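Local atomic coordinates of uncharacterized protein (Helicobacter pylori, PDB entry 4O5J), a protein that probably mediates adhesion of the bacterium to host tissue by binding sialic acid-containing glycans through its extracellular N-terminal domain. Residues I83-V87 / L253-V257; T71-Y75 / S260-H264; N104-V110 / V123-F129; I91-G96 / Y337-L343; K33-L37 / L391-I395. One frame throughout, in Å; residues are numbered along the deposited sequence.

Overall arrangement
From the N terminus, helix 29-54 opens contact 5, which closes only at the far end of helix 343-396 and encloses all the other contacts. Helix 57-76 then opens contact 2, and helix 82-101 opens contacts 1 and 4 in turn. Contact 3 is the first to close, a short local loop nested inside all the rest. Helix 241-268 closes contact 1 and then contact 2, so contact 1 is nested in contact 2, and the two touch through Ile83 and Asn74. Contact 4 closes later, at 337-343, and therefore crosses both. Contacts 1, 2 and 4 tie together the helical body; contacts 3 and 5 lie towards opposite ends, their centres about 78 Å apart.

Contact 1: residues I83-V87 / L253-V257; sequences IFNAV and LQQAV
The flat group at the meeting of Ile83, Ala86 and Val87 with Leu253, Ala256 and Val257 is a peptide carbonyl: Ala86 O is approached by Leu253 CD2 at 3.8 Å, and no ring or side-chain amide enters the interface. The rest is aliphatic packing between two antiparallel helices of a helical bundle, 82-101 and 241-268; the axes of segments 83-87 and 253-257 come within 10.5 Å at an angle of 154°. Leu253 has the largest share of the contact. With CG anti to the backbone N (chi1 -156°), its two methyls divide between neighbours on helix 82-101: CD1 meets Ala86 CB at 3.9 Å, while CD2 lies 3.7 Å from Val87 CA. On the other helix, Ala256 CB receives Ile83 CD1 at 4.1 Å. No hydrogen bond joins the segments; the contact between them is apolar packing. It is fully buried: Val297, Tyr300 and Ile304 of helix 281-309 cover one flank through Ile83, Ala256 and Leu253, and Val193 and Leu197 of helix 193-209 cover the valines. At the Ile83 end, Ile83 and Val257 meet by their methyls, Ile83 CG2 standing 3.9 Å from Val257 CG2.

Contact 2: residues T71-Y75 / S260-H264; sequences TNNNY and SQSNH
Tyr75 and His264 lie flat against each other, one ring from each helix, in an offset stack with centroids 3.7 Å apart and planes only 6° from parallel. The imidazole is displaced toward the CD2-CE2 side of the phenol, where Tyr75 CE2 and His264 ND1 approach to 3.2 Å; His264 CB rests over the same phenol face in a CH-pi contact. Both side chains leave their helices with CG anti to the backbone N, which carries the two rings toward each other at the margin of the helix pair. Neighbours also touch their edges. Gln261 CG meets the edge of the phenol at Tyr75 CE1, 3.9 Å away, and Thr71 CG2 sits at the edge of the imidazole, 3.5 Å from His264 CA.

Polar groups take over on the buried side. Asn74 ND2 gives a weak, strongly bent hydrogen bond to Ser260 OG (3.0 Å, 126° at the hydrogen) and a second one to a water that in turn donates to Ser260 O. The stronger ties of these two side chains lie elsewhere: Asn74 OD1 accepts from Ile83 N, at the start of helix 82-101, and Ser260 OG bonds to Ala256 O in its own helix. Another water links Thr71 OG1 to Asn263 ND2, 3.1 Å from each. Phe290 and Val297 of helix 281-309 pack alongside Thr71, Asn74 and Ser260. The axes of segments 71-75 and 260-264 run at 135°, a steeply inclined, roughly antiparallel crossing: helix-on-helix packing of the largely helical body with an aromatic stack at its margin.

Contact 3: residues N104-V110 / V123-F129; sequences NYFTFFV and VQGNPPF
Phe106 takes chi1 -44°, with CG anti to the carbonyl carbon, which lays one ring face against Gly125 and Asn126; Asn126, whose CG is anti to the backbone N, sends its amide across to Val110. Over that face of the Phe106 ring lie Gly125 O and Asn126 N, and Gly125 CA makes a CH-pi contact there, while Val123 CG2 touches the ring edge 3.7 Å from Phe106 CE2. Gly125 O also accepts from Phe106 N at 2.8 Å. The Asn126 amide grips both backbone groups of Val110: OD1 receives Val110 N at 2.8 Å in a nearly straight bond (167°), and ND2 donates to a lone pair of Val110 O, also at 2.8 Å. ND2 has a further partner in Ala121 O. Beyond, Pro127 CD packs 3.7 Å from Phe106 CB, and the edge of Phe129 faces the Phe109 ring, planes at 62°. Tyr149 of helix 146-163 covers Phe106, Val110 and Val123. The centre of the contact is a type II beta turn, Val123 to Asn126, with glycine in its third position, where the positive phi is well tolerated, and with an asparagine side chain pairing with strand 109-110 as a peptide would.

Contact 4: residues I91-G96 / Y337-L343; sequences ITSVLG and YRQVVNL
Tyr337 lies with one ring face on Leu95, whose CB makes a CH-pi contact 3.7 Å from the ring centroid and comes within 3.5 Å of Tyr337 CZ. The two side chains cross at about a right angle. The phenol, carried by a CG anti to the backbone N (chi1 -177°), extends along the helix surface until its OH stands 3.2 Å from Thr92 CA, with Leu95 CD1 near the same oxygen. Beside it, Thr92 CG2 fits against the backbone of the facing turn, 3.8 Å from Val340 CA. Gly96 lets that turn come close: Val340 CG2 approaches Gly96 CA to 4.0 Å. Leu343 finishes the apolar patch, its CB against Thr92 CG2 and its CD2 4.2 Å from Ser93 CB.

No direct hydrogen bond spans the segments, but one water does, donating to Thr92 OG1 at 2.7 Å and to Gln339 OE1 at 3.0 Å. Further out, the key second-shell residue is Gln163 of helix 146-163. Its OE1 is hydrogen-bonded to Tyr337 OH and its NE2 to Thr92 OG1, which also bonds to Gln88 O one helical turn back; both hydroxyls are thereby satisfied and held in place. The other face of the phenol is backed by Gln339 N. A glycerol, probably from the crystallisation liquor, lies near Leu95. The contact packs the 337-343 linker, with its 3-10 turn 339-341 just ahead of the long helix 343-396, onto the middle of helix 82-101 in this largely helical fold.

Contact 5: residues K33-L37 / L391-I395; sequences KYEQL and LSEEI
Leu391, Ile395 and Leu37 make the close-packed part of this contact. Leu391 CD2 presses into the backbone of the facing helix, 3.4 Å from Leu37 N and 3.6 Å from Lys33 O, with Gln36, from CB at 3.7 Å onward, alongside it. Ile395, one helical turn on from Leu391, reaches Leu37 CD2 with its CD1 at 3.9 Å. At the margin the exposed ring of Tyr34 lies over Ile395, whose CD1 sits almost exactly on the ring normal (3° off) in a CH-pi contact. The second branch of Ile395, CG2, anti to the backbone N, comes to 3.2 Å from Tyr34 OH. Tyr34 itself starts out away from the partner helix, and its ring then swings back along the flank. Helices 29-54 and 343-396 form an antiparallel two-helix stem here, the axes of segments 33-37 and 391-395 lying 10.0 Å apart at 156°; it brings the two ends of the modelled chain together, about 49 Å from the centre of the chain to the centre of the contact. Toward solvent the grip slackens. There the extended Lys33 chain crosses that of Glu394 at about a right angle and ends in a salt bridge, NZ to OE2, long at 3.3 Å and weak as a hydrogen bond. On the opposite flank, Leu37 CD2 lies 4.2 Å from CB of the partly exposed Ser392.

Contact 1: residues I83-V87 / L253-V257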
# COMPACT_ATOMS: atom_id res chain seq x y z
N ILE A 83 4.66 6.75 0.73
CA ILE A 83 3.21 6.64 0.94
C ILE A 83 2.43 7.51 -0.05
O ILE A 83 1.35 7.12 -0.51
CB ILE A 83 2.82 6.96 2.39
CG1 ILE A 83 3.45 5.94 3.34
CG2 ILE A 83 1.29 6.98 2.58
CD1 ILE A 83 3.16 4.47 2.89
N PHE A 84 2.95 8.66 -0.43
CA PHE A 84 2.23 9.51 -1.36
C PHE A 84 2.20 8.81 -2.70
O PHE A 84 1.16 8.78 -3.40
CB PHE A 84 2.90 10.88 -1.51
CG PHE A 84 2.20 11.78 -2.48
CD1 PHE A 84 1.14 12.62 -2.06
CD2 PHE A 84 2.56 11.80 -3.83
CE1 PHE A 84 0.47 13.44 -2.98
CE2 PHE A 84 1.92 12.61 -4.75
CZ PHE A 84 0.87 13.45 -4.32
N ASN A 85 3.34 8.26 -3.09
CA ASN A 85 3.44 7.53 -4.33
C ASN A 85 2.46 6.30 -4.31
O ASN A 85 1.81 5.99 -5.31
CB ASN A 85 4.85 7.08 -4.62
CG ASN A 85 4.86 6.12 -5.82
OD1 ASN A 85 4.76 6.54 -6.99
ND2 ASN A 85 4.89 4.81 -5.54
N ALA A 86 2.39 5.62 -3.16
CA ALA A 86 1.46 4.50 -3.02
C ALA A 86 0.02 5.01 -3.25
O ALA A 86 -0.78 4.38 -3.95
CB ALA A 86 1.61 3.87 -1.65
N VAL A 87 -0.33 6.14 -2.62
CA VAL A 87 -1.64 6.72 -2.83
C VAL A 87 -1.93 6.98 -4.31
O VAL A 87 -3.02 6.66 -4.80
CB VAL A 87 -1.81 8.04 -2.04
CG1 VAL A 87 -3.11 8.73 -2.40
CG2 VAL A 87 -1.74 7.78 -0.54
N LEU A 253 -3.94 1.46 2.99
CA LEU A 253 -3.30 2.74 2.73
C LEU A 253 -3.80 3.82 3.76
O LEU A 253 -3.00 4.59 4.30
CB LEU A 253 -3.59 3.14 1.31
CG LEU A 253 -2.62 4.08 0.68
CD1 LEU A 253 -1.20 3.79 1.04
CD2 LEU A 253 -2.81 3.92 -0.79
N GLN A 254 -5.10 3.83 4.09
CA GLN A 254 -5.63 4.74 5.11
C GLN A 254 -4.92 4.52 6.40
O GLN A 254 -4.53 5.49 7.09
CB GLN A 254 -7.13 4.61 5.35
CG GLN A 254 -7.94 5.04 4.14
CD GLN A 254 -9.42 4.61 4.20
OE1 GLN A 254 -9.73 3.43 4.44
NE2 GLN A 254 -10.35 5.58 3.98
N GLN A 255 -4.67 3.25 6.71
CA GLN A 255 -3.97 2.91 7.93
C GLN A 255 -2.53 3.45 7.87
O GLN A 255 -2.03 4.06 8.82
CB GLN A 255 -4.05 1.41 8.12
CG GLN A 255 -3.62 0.98 9.47
CD GLN A 255 -4.44 1.64 10.50
OE1 GLN A 255 -5.63 1.81 10.26
NE2 GLN A 255 -3.81 2.06 11.66
N ALA A 256 -1.89 3.27 6.72
CA ALA A 256 -0.52 3.75 6.52
C ALA A 256 -0.44 5.29 6.65
O ALA A 256 0.52 5.83 7.22
CB ALA A 256 -0.04 3.32 5.13
N VAL A 257 -1.43 6.00 6.10
CA VAL A 257 -1.44 7.45 6.14
C VAL A 257 -1.53 7.96 7.59
O VAL A 257 -0.71 8.78 8.05
CB VAL A 257 -2.60 8.01 5.33
CG1 VAL A 257 -2.85 9.47 5.72
CG2 VAL A 257 -2.34 7.86 3.83

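Contact 2: residues T71-Y75 / S260-H264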
# COMPACT_ATOMS: atom_id res chain seq x y z
N THR A 71 10.90 10.29 7.62
CA THR A 71 9.58 10.81 7.97
C THR A 71 9.34 12.17 7.36
O THR A 71 8.24 12.49 6.95
CB THR A 71 9.39 10.88 9.47
OG1 THR A 71 9.56 9.57 10.00
CG2 THR A 71 7.97 11.40 9.83
N ASN A 72 10.39 12.98 7.30
CA ASN A 72 10.28 14.30 6.73
C ASN A 72 9.84 14.23 5.28
O ASN A 72 8.90 14.92 4.89
CB ASN A 72 11.60 15.02 6.86
CG ASN A 72 11.47 16.49 6.53
OD1 ASN A 72 10.80 17.23 7.25
ND2 ASN A 72 12.08 16.92 5.42
N ASN A 73 10.50 13.38 4.48
CA ASN A 73 10.09 13.21 3.09
C ASN A 73 8.73 12.61 2.94
O ASN A 73 7.92 13.07 2.11
CB ASN A 73 11.10 12.35 2.33
CG ASN A 73 12.33 13.10 2.08
OD1 ASN A 73 12.30 14.27 1.81
ND2 ASN A 73 13.41 12.46 2.21
N ASN A 74 8.48 11.56 3.72
CA ASN A 74 7.21 10.84 3.62
C ASN A 74 6.03 11.76 3.90
O ASN A 74 5.04 11.69 3.22
CB ASN A 74 7.19 9.65 4.61
CG ASN A 74 6.07 8.68 4.31
OD1 ASN A 74 5.82 8.32 3.12
ND2 ASN A 74 5.36 8.27 5.35
N TYR A 75 6.18 12.61 4.91
CA TYR A 75 5.12 13.50 5.37
C TYR A 75 4.95 14.75 4.50
O TYR A 75 3.83 15.18 4.26
CB TYR A 75 5.40 13.88 6.79
CG TYR A 75 4.30 14.64 7.48
CD1 TYR A 75 3.16 13.97 7.96
CD2 TYR A 75 4.41 16.01 7.68
CE1 TYR A 75 2.14 14.66 8.57
CE2 TYR A 75 3.41 16.73 8.31
CZ TYR A 75 2.29 16.05 8.76
OH TYR A 75 1.30 16.74 9.38
N SER A 260 1.74 7.39 9.20
CA SER A 260 2.73 8.36 8.79
C SER A 260 2.52 9.68 9.56
O SER A 260 3.49 10.31 10.01
CB SER A 260 2.63 8.61 7.34
OG SER A 260 2.79 7.38 6.62
N GLN A 261 1.27 10.10 9.75
CA GLN A 261 1.00 11.37 10.46
C GLN A 261 1.34 11.24 11.93
O GLN A 261 2.00 12.12 12.46
CB GLN A 261 -0.42 11.79 10.23
CG GLN A 261 -0.64 11.96 8.71
CD GLN A 261 -2.12 12.11 8.35
OE1 GLN A 261 -2.99 11.64 9.09
NE2 GLN A 261 -2.41 12.75 7.21
N SER A 262 0.99 10.11 12.59
CA SER A 262 1.39 9.91 14.02
C SER A 262 2.88 9.97 14.12
O SER A 262 3.41 10.54 15.05
CB SER A 262 0.97 8.58 14.60
OG SER A 262 -0.41 8.45 14.45
N ASN A 263 3.56 9.42 13.15
CA ASN A 263 5.01 9.32 13.28
C ASN A 263 5.72 10.64 13.08
O ASN A 263 6.78 10.90 13.68
CB ASN A 263 5.55 8.29 12.31
CG ASN A 263 6.42 7.26 12.99
OD1 ASN A 263 6.35 7.08 14.20
ND2 ASN A 263 7.19 6.53 12.20
N HIS A 264 5.16 11.49 12.23
CA HIS A 264 5.70 12.82 12.06
C HIS A 264 5.59 13.59 13.38
O HIS A 264 6.49 14.35 13.76
CB HIS A 264 4.94 13.57 10.96
CG HIS A 264 5.41 14.98 10.81
ND1 HIS A 264 4.66 16.07 11.23
CD2 HIS A 264 6.63 15.49 10.33
CE1 HIS A 264 5.35 17.21 10.99
NE2 HIS A 264 6.57 16.86 10.44
O HOH W 1 7.48 7.38 9.26
O HOH W 2 5.78 9.65 7.96
O HOH W 3 -0.20 14.75 11.80

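Contact 3: residues N104-V110 / V123-F129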
# COMPACT_ATOMS: atom_id res chain seq x y z
N ASN A 104 -16.45 4.71 -20.70
CA ASN A 104 -17.11 5.19 -21.90
C ASN A 104 -18.03 4.16 -22.53
O ASN A 104 -18.66 4.42 -23.56
CB ASN A 104 -16.12 5.74 -22.90
CG ASN A 104 -15.09 4.63 -23.35
OD1 ASN A 104 -15.35 3.43 -23.20
ND2 ASN A 104 -13.96 5.03 -23.87
N TYR A 105 -18.11 2.97 -21.92
CA TYR A 105 -18.97 1.91 -22.44
C TYR A 105 -19.07 0.85 -21.37
O TYR A 105 -18.10 0.07 -21.17
CB TYR A 105 -18.36 1.36 -23.74
CG TYR A 105 -19.28 0.42 -24.45
CD1 TYR A 105 -20.34 0.89 -25.26
CD2 TYR A 105 -19.09 -0.94 -24.37
CE1 TYR A 105 -21.20 0.01 -25.91
CE2 TYR A 105 -19.94 -1.83 -25.03
CZ TYR A 105 -20.97 -1.36 -25.78
OH TYR A 105 -21.79 -2.27 -26.38
N PHE A 106 -20.20 0.80 -20.66
CA PHE A 106 -20.32 -0.00 -19.45
C PHE A 106 -20.29 -1.52 -19.73
O PHE A 106 -20.64 -1.97 -20.80
CB PHE A 106 -21.63 0.29 -18.69
CG PHE A 106 -21.97 1.78 -18.57
CD1 PHE A 106 -20.96 2.74 -18.60
CD2 PHE A 106 -23.29 2.16 -18.41
CE1 PHE A 106 -21.25 4.11 -18.49
CE2 PHE A 106 -23.61 3.57 -18.27
CZ PHE A 106 -22.58 4.53 -18.35
N THR A 107 -19.90 -2.26 -18.69
CA THR A 107 -19.99 -3.71 -18.71
C THR A 107 -21.34 -4.13 -18.11
O THR A 107 -21.55 -5.31 -17.78
CB THR A 107 -18.84 -4.33 -17.92
OG1 THR A 107 -18.95 -3.90 -16.55
CG2 THR A 107 -17.49 -3.89 -18.49
N PHE A 108 -22.26 -3.17 -17.98
CA PHE A 108 -23.62 -3.46 -17.48
C PHE A 108 -24.60 -2.51 -18.15
O PHE A 108 -24.21 -1.50 -18.76
CB PHE A 108 -23.65 -3.30 -15.95
CG PHE A 108 -23.07 -1.98 -15.47
CD1 PHE A 108 -23.90 -0.82 -15.37
CD2 PHE A 108 -21.73 -1.88 -15.14
CE1 PHE A 108 -23.36 0.41 -14.93
CE2 PHE A 108 -21.19 -0.66 -14.67
CZ PHE A 108 -22.01 0.50 -14.59
N PHE A 109 -25.90 -2.81 -18.03
CA PHE A 109 -26.95 -2.02 -18.63
C PHE A 109 -27.65 -1.14 -17.55
O PHE A 109 -28.10 -1.65 -16.51
CB PHE A 109 -28.00 -2.93 -19.24
CG PHE A 109 -29.17 -2.21 -19.84
CD1 PHE A 109 -29.06 -1.52 -21.05
CD2 PHE A 109 -30.41 -2.21 -19.15
CE1 PHE A 109 -30.16 -0.83 -21.58
CE2 PHE A 109 -31.51 -1.55 -19.70
CZ PHE A 109 -31.40 -0.87 -20.93
N VAL A 110 -27.68 0.17 -17.77
CA VAL A 110 -28.33 1.07 -16.81
C VAL A 110 -29.74 1.35 -17.31
O VAL A 110 -29.91 1.93 -18.37
CB VAL A 110 -27.60 2.39 -16.64
CG1 VAL A 110 -28.42 3.38 -15.76
CG2 VAL A 110 -26.22 2.17 -16.06
N VAL A 123 -27.81 7.80 -20.39
CA VAL A 123 -26.53 8.14 -19.82
C VAL A 123 -25.36 7.75 -20.73
O VAL A 123 -25.32 6.67 -21.27
CB VAL A 123 -26.37 7.56 -18.41
CG1 VAL A 123 -27.51 8.06 -17.46
CG2 VAL A 123 -26.33 6.03 -18.44
N GLN A 124 -24.43 8.68 -20.89
CA GLN A 124 -23.28 8.49 -21.76
C GLN A 124 -22.54 7.21 -21.36
O GLN A 124 -22.15 7.03 -20.21
CB GLN A 124 -22.37 9.69 -21.57
CG GLN A 124 -21.55 10.01 -22.77
CD GLN A 124 -20.75 11.27 -22.60
OE1 GLN A 124 -20.66 11.79 -21.50
NE2 GLN A 124 -20.17 11.75 -23.65
N GLY A 125 -22.34 6.29 -22.33
CA GLY A 125 -21.58 5.06 -22.07
C GLY A 125 -22.48 3.85 -21.89
O GLY A 125 -21.97 2.70 -21.83
N ASN A 126 -23.80 4.04 -21.85
CA ASN A 126 -24.71 2.94 -21.63
C ASN A 126 -24.74 2.02 -22.88
O ASN A 126 -25.01 2.49 -23.95
CB ASN A 126 -26.12 3.45 -21.38
CG ASN A 126 -26.99 2.49 -20.57
OD1 ASN A 126 -26.49 1.57 -19.90
ND2 ASN A 126 -28.32 2.76 -20.55
N PRO A 127 -24.46 0.72 -22.71
CA PRO A 127 -24.49 -0.15 -23.90
C PRO A 127 -25.90 -0.46 -24.27
O PRO A 127 -26.80 -0.28 -23.46
CB PRO A 127 -23.83 -1.47 -23.40
CG PRO A 127 -24.10 -1.54 -21.93
CD PRO A 127 -24.12 -0.01 -21.45
N PRO A 128 -26.14 -0.95 -25.51
CA PRO A 128 -27.50 -1.34 -25.82
C PRO A 128 -27.99 -2.55 -24.97
O PRO A 128 -27.19 -3.35 -24.49
CB PRO A 128 -27.43 -1.72 -27.30
CG PRO A 128 -25.99 -2.04 -27.53
CD PRO A 128 -25.20 -1.17 -26.62
N PHE A 129 -29.32 -2.67 -24.83
CA PHE A 129 -29.91 -3.69 -24.01
C PHE A 129 -29.60 -5.11 -24.54
O PHE A 129 -29.45 -6.04 -23.73
CB PHE A 129 -31.39 -3.52 -24.00
CG PHE A 129 -32.09 -4.51 -23.15
CD1 PHE A 129 -31.83 -4.58 -21.77
CD2 PHE A 129 -33.03 -5.37 -23.69
CE1 PHE A 129 -32.49 -5.51 -20.95
CE2 PHE A 129 -33.71 -6.27 -22.86
CZ PHE A 129 -33.43 -6.33 -21.49

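Contact 4: residues I91-G96 / Y337-L343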
# COMPACT_ATOMS: atom_id res chain seq x y z
N ILE A 91 -5.15 5.19 -6.20
CA ILE A 91 -6.20 6.04 -6.81
C ILE A 91 -6.27 5.82 -8.31
O ILE A 91 -7.34 5.61 -8.87
CB ILE A 91 -5.95 7.56 -6.53
CG1 ILE A 91 -5.97 7.90 -5.03
CG2 ILE A 91 -7.05 8.39 -7.19
CD1 ILE A 91 -7.21 7.49 -4.31
N THR A 92 -5.12 5.88 -8.98
CA THR A 92 -5.04 5.62 -10.40
C THR A 92 -5.68 4.26 -10.75
O THR A 92 -6.40 4.12 -11.75
CB THR A 92 -3.61 5.59 -10.86
OG1 THR A 92 -3.04 6.89 -10.65
CG2 THR A 92 -3.53 5.25 -12.33
N SER A 93 -5.46 3.26 -9.88
CA SER A 93 -5.96 1.95 -10.20
C SER A 93 -7.50 1.88 -9.95
O SER A 93 -8.24 1.19 -10.67
CB SER A 93 -5.14 0.87 -9.50
OG SER A 93 -5.43 0.87 -8.16
N VAL A 94 -7.99 2.59 -8.93
CA VAL A 94 -9.43 2.68 -8.71
C VAL A 94 -10.11 3.35 -9.91
O VAL A 94 -11.14 2.87 -10.42
CB VAL A 94 -9.76 3.49 -7.41
CG1 VAL A 94 -11.25 3.79 -7.36
CG2 VAL A 94 -9.31 2.72 -6.17
N LEU A 95 -9.56 4.46 -10.39
CA LEU A 95 -10.17 5.15 -11.56
C LEU A 95 -9.95 4.29 -12.82
O LEU A 95 -10.74 4.31 -13.74
CB LEU A 95 -9.55 6.54 -11.74
CG LEU A 95 -10.02 7.54 -10.67
CD1 LEU A 95 -9.19 8.85 -10.72
CD2 LEU A 95 -11.52 7.81 -10.86
N GLY A 96 -8.87 3.52 -12.85
CA GLY A 96 -8.63 2.59 -13.95
C GLY A 96 -9.68 1.51 -13.95
O GLY A 96 -10.24 1.18 -15.00
N TYR A 337 -9.54 8.02 -19.48
CA TYR A 337 -8.64 8.10 -18.33
C TYR A 337 -7.18 7.65 -18.62
O TYR A 337 -6.85 6.48 -18.45
CB TYR A 337 -9.25 7.37 -17.11
CG TYR A 337 -8.42 7.48 -15.90
CD1 TYR A 337 -8.31 8.73 -15.25
CD2 TYR A 337 -7.73 6.34 -15.37
CE1 TYR A 337 -7.52 8.83 -14.10
CE2 TYR A 337 -6.94 6.44 -14.19
CZ TYR A 337 -6.85 7.71 -13.57
OH TYR A 337 -6.09 7.93 -12.38
N ARG A 338 -6.33 8.61 -19.07
CA ARG A 338 -4.96 8.33 -19.54
C ARG A 338 -3.94 8.12 -18.41
O ARG A 338 -2.89 7.51 -18.65
CB ARG A 338 -4.47 9.40 -20.51
CG ARG A 338 -5.14 9.25 -21.89
CD ARG A 338 -4.57 10.14 -22.97
NE ARG A 338 -3.15 9.87 -23.20
CZ ARG A 338 -2.65 8.96 -24.04
NH1 ARG A 338 -3.47 8.18 -24.76
NH2 ARG A 338 -1.33 8.83 -24.16
N GLN A 339 -4.28 8.60 -17.20
CA GLN A 339 -3.40 8.52 -16.03
C GLN A 339 -2.91 7.07 -15.83
O GLN A 339 -1.80 6.84 -15.31
CB GLN A 339 -4.11 9.05 -14.73
CG GLN A 339 -4.16 10.54 -14.67
CD GLN A 339 -2.75 11.04 -14.59
OE1 GLN A 339 -2.02 10.64 -13.70
NE2 GLN A 339 -2.35 11.87 -15.54
N VAL A 340 -3.73 6.11 -16.24
CA VAL A 340 -3.47 4.70 -16.07
C VAL A 340 -2.13 4.29 -16.79
O VAL A 340 -1.61 3.19 -16.58
CB VAL A 340 -4.73 3.87 -16.50
CG1 VAL A 340 -4.59 3.32 -17.91
CG2 VAL A 340 -5.00 2.76 -15.50
N VAL A 341 -1.58 5.20 -17.60
CA VAL A 341 -0.38 4.93 -18.34
C VAL A 341 0.82 5.08 -17.38
O VAL A 341 1.90 4.55 -17.62
CB VAL A 341 -0.31 5.83 -19.60
CG1 VAL A 341 0.34 7.17 -19.29
CG2 VAL A 341 0.41 5.11 -20.68
N ASN A 342 0.62 5.81 -16.29
CA ASN A 342 1.64 5.95 -15.27
C ASN A 342 1.60 4.86 -14.23
O ASN A 342 2.46 4.82 -13.36
CB ASN A 342 1.50 7.29 -14.56
CG ASN A 342 1.58 8.45 -15.54
OD1 ASN A 342 2.40 8.44 -16.45
ND2 ASN A 342 0.72 9.43 -15.39
N LEU A 343 0.59 3.98 -14.30
CA LEU A 343 0.33 3.03 -13.21
C LEU A 343 1.52 2.12 -12.91
O LEU A 343 2.00 2.04 -11.77
CB LEU A 343 -0.91 2.20 -13.48
CG LEU A 343 -1.20 1.19 -12.40
CD1 LEU A 343 -1.30 1.87 -11.02
CD2 LEU A 343 -2.45 0.38 -12.73
O HOH W 4 -1.12 8.34 -11.92

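Contact 5: residues K33-L37 / L391-I395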
# COMPACT_ATOMS: atom_id res chain seq x y z
N LYS A 33 26.58 -30.56 25.45
CA LYS A 33 27.14 -29.54 26.30
C LYS A 33 27.93 -28.53 25.50
O LYS A 33 27.89 -27.32 25.80
CB LYS A 33 27.97 -30.15 27.40
CG LYS A 33 27.09 -30.80 28.43
CD LYS A 33 27.87 -31.13 29.66
CE LYS A 33 26.87 -31.59 30.70
NZ LYS A 33 27.58 -31.53 31.98
N TYR A 34 28.64 -29.01 24.48
CA TYR A 34 29.38 -28.14 23.57
C TYR A 34 28.43 -27.24 22.76
O TYR A 34 28.71 -26.04 22.57
CB TYR A 34 30.28 -28.93 22.65
CG TYR A 34 31.60 -29.28 23.26
CD1 TYR A 34 32.65 -28.38 23.21
CD2 TYR A 34 31.79 -30.49 23.92
CE1 TYR A 34 33.90 -28.68 23.79
CE2 TYR A 34 33.04 -30.79 24.50
CZ TYR A 34 34.09 -29.89 24.43
OH TYR A 34 35.30 -30.21 25.00
N GLU A 35 27.31 -27.81 22.29
CA GLU A 35 26.30 -27.01 21.57
C GLU A 35 25.73 -25.93 22.46
O GLU A 35 25.52 -24.80 22.02
CB GLU A 35 25.17 -27.85 21.08
CG GLU A 35 25.54 -28.60 19.83
CD GLU A 35 24.52 -29.68 19.44
OE1 GLU A 35 24.54 -30.11 18.26
OE2 GLU A 35 23.72 -30.12 20.30
N GLN A 36 25.48 -26.30 23.71
CA GLN A 36 24.93 -25.40 24.68
C GLN A 36 25.94 -24.26 24.97
O GLN A 36 25.58 -23.09 24.92
CB GLN A 36 24.61 -26.18 25.91
CG GLN A 36 23.60 -25.52 26.77
CD GLN A 36 23.18 -26.46 27.87
OE1 GLN A 36 23.93 -27.35 28.28
NE2 GLN A 36 21.96 -26.28 28.34
N LEU A 37 27.19 -24.59 25.23
CA LEU A 37 28.26 -23.61 25.45
C LEU A 37 28.31 -22.67 24.25
O LEU A 37 28.40 -21.45 24.39
CB LEU A 37 29.61 -24.33 25.64
CG LEU A 37 30.84 -23.42 25.81
CD1 LEU A 37 30.63 -22.46 26.98
CD2 LEU A 37 32.11 -24.29 26.03
N LEU A 391 29.68 -23.72 32.32
CA LEU A 391 29.55 -24.83 31.41
C LEU A 391 30.95 -25.25 30.90
O LEU A 391 31.29 -26.46 30.84
CB LEU A 391 28.65 -24.42 30.25
CG LEU A 391 28.21 -25.57 29.37
CD1 LEU A 391 27.87 -26.81 30.18
CD2 LEU A 391 27.01 -25.14 28.56
N SER A 392 31.75 -24.23 30.56
CA SER A 392 33.10 -24.46 30.07
C SER A 392 33.90 -25.24 31.13
O SER A 392 34.69 -26.15 30.81
CB SER A 392 33.77 -23.15 29.72
OG SER A 392 35.07 -23.37 29.18
N GLU A 393 33.70 -24.86 32.39
CA GLU A 393 34.41 -25.50 33.48
C GLU A 393 33.95 -26.96 33.69
O GLU A 393 34.82 -27.85 33.94
CB GLU A 393 34.27 -24.70 34.74
CG GLU A 393 34.80 -25.43 35.94
CD GLU A 393 34.90 -24.51 37.13
OE1 GLU A 393 35.19 -23.31 36.93
OE2 GLU A 393 34.72 -24.97 38.27
N GLU A 394 32.63 -27.19 33.60
CA GLU A 394 32.08 -28.55 33.69
C GLU A 394 32.66 -29.45 32.61
O GLU A 394 33.09 -30.57 32.89
CB GLU A 394 30.58 -28.55 33.49
CG GLU A 394 29.88 -27.82 34.57
CD GLU A 394 28.42 -27.67 34.23
OE1 GLU A 394 27.83 -26.61 34.61
OE2 GLU A 394 27.87 -28.61 33.59
N ILE A 395 32.66 -28.94 31.37
CA ILE A 395 33.20 -29.67 30.22
C ILE A 395 34.68 -30.00 30.42
O ILE A 395 35.13 -31.09 30.11
CB ILE A 395 33.06 -28.82 28.97
CG1 ILE A 395 31.58 -28.65 28.67
CG2 ILE A 395 33.78 -29.51 27.78
CD1 ILE A 395 31.39 -27.94 27.35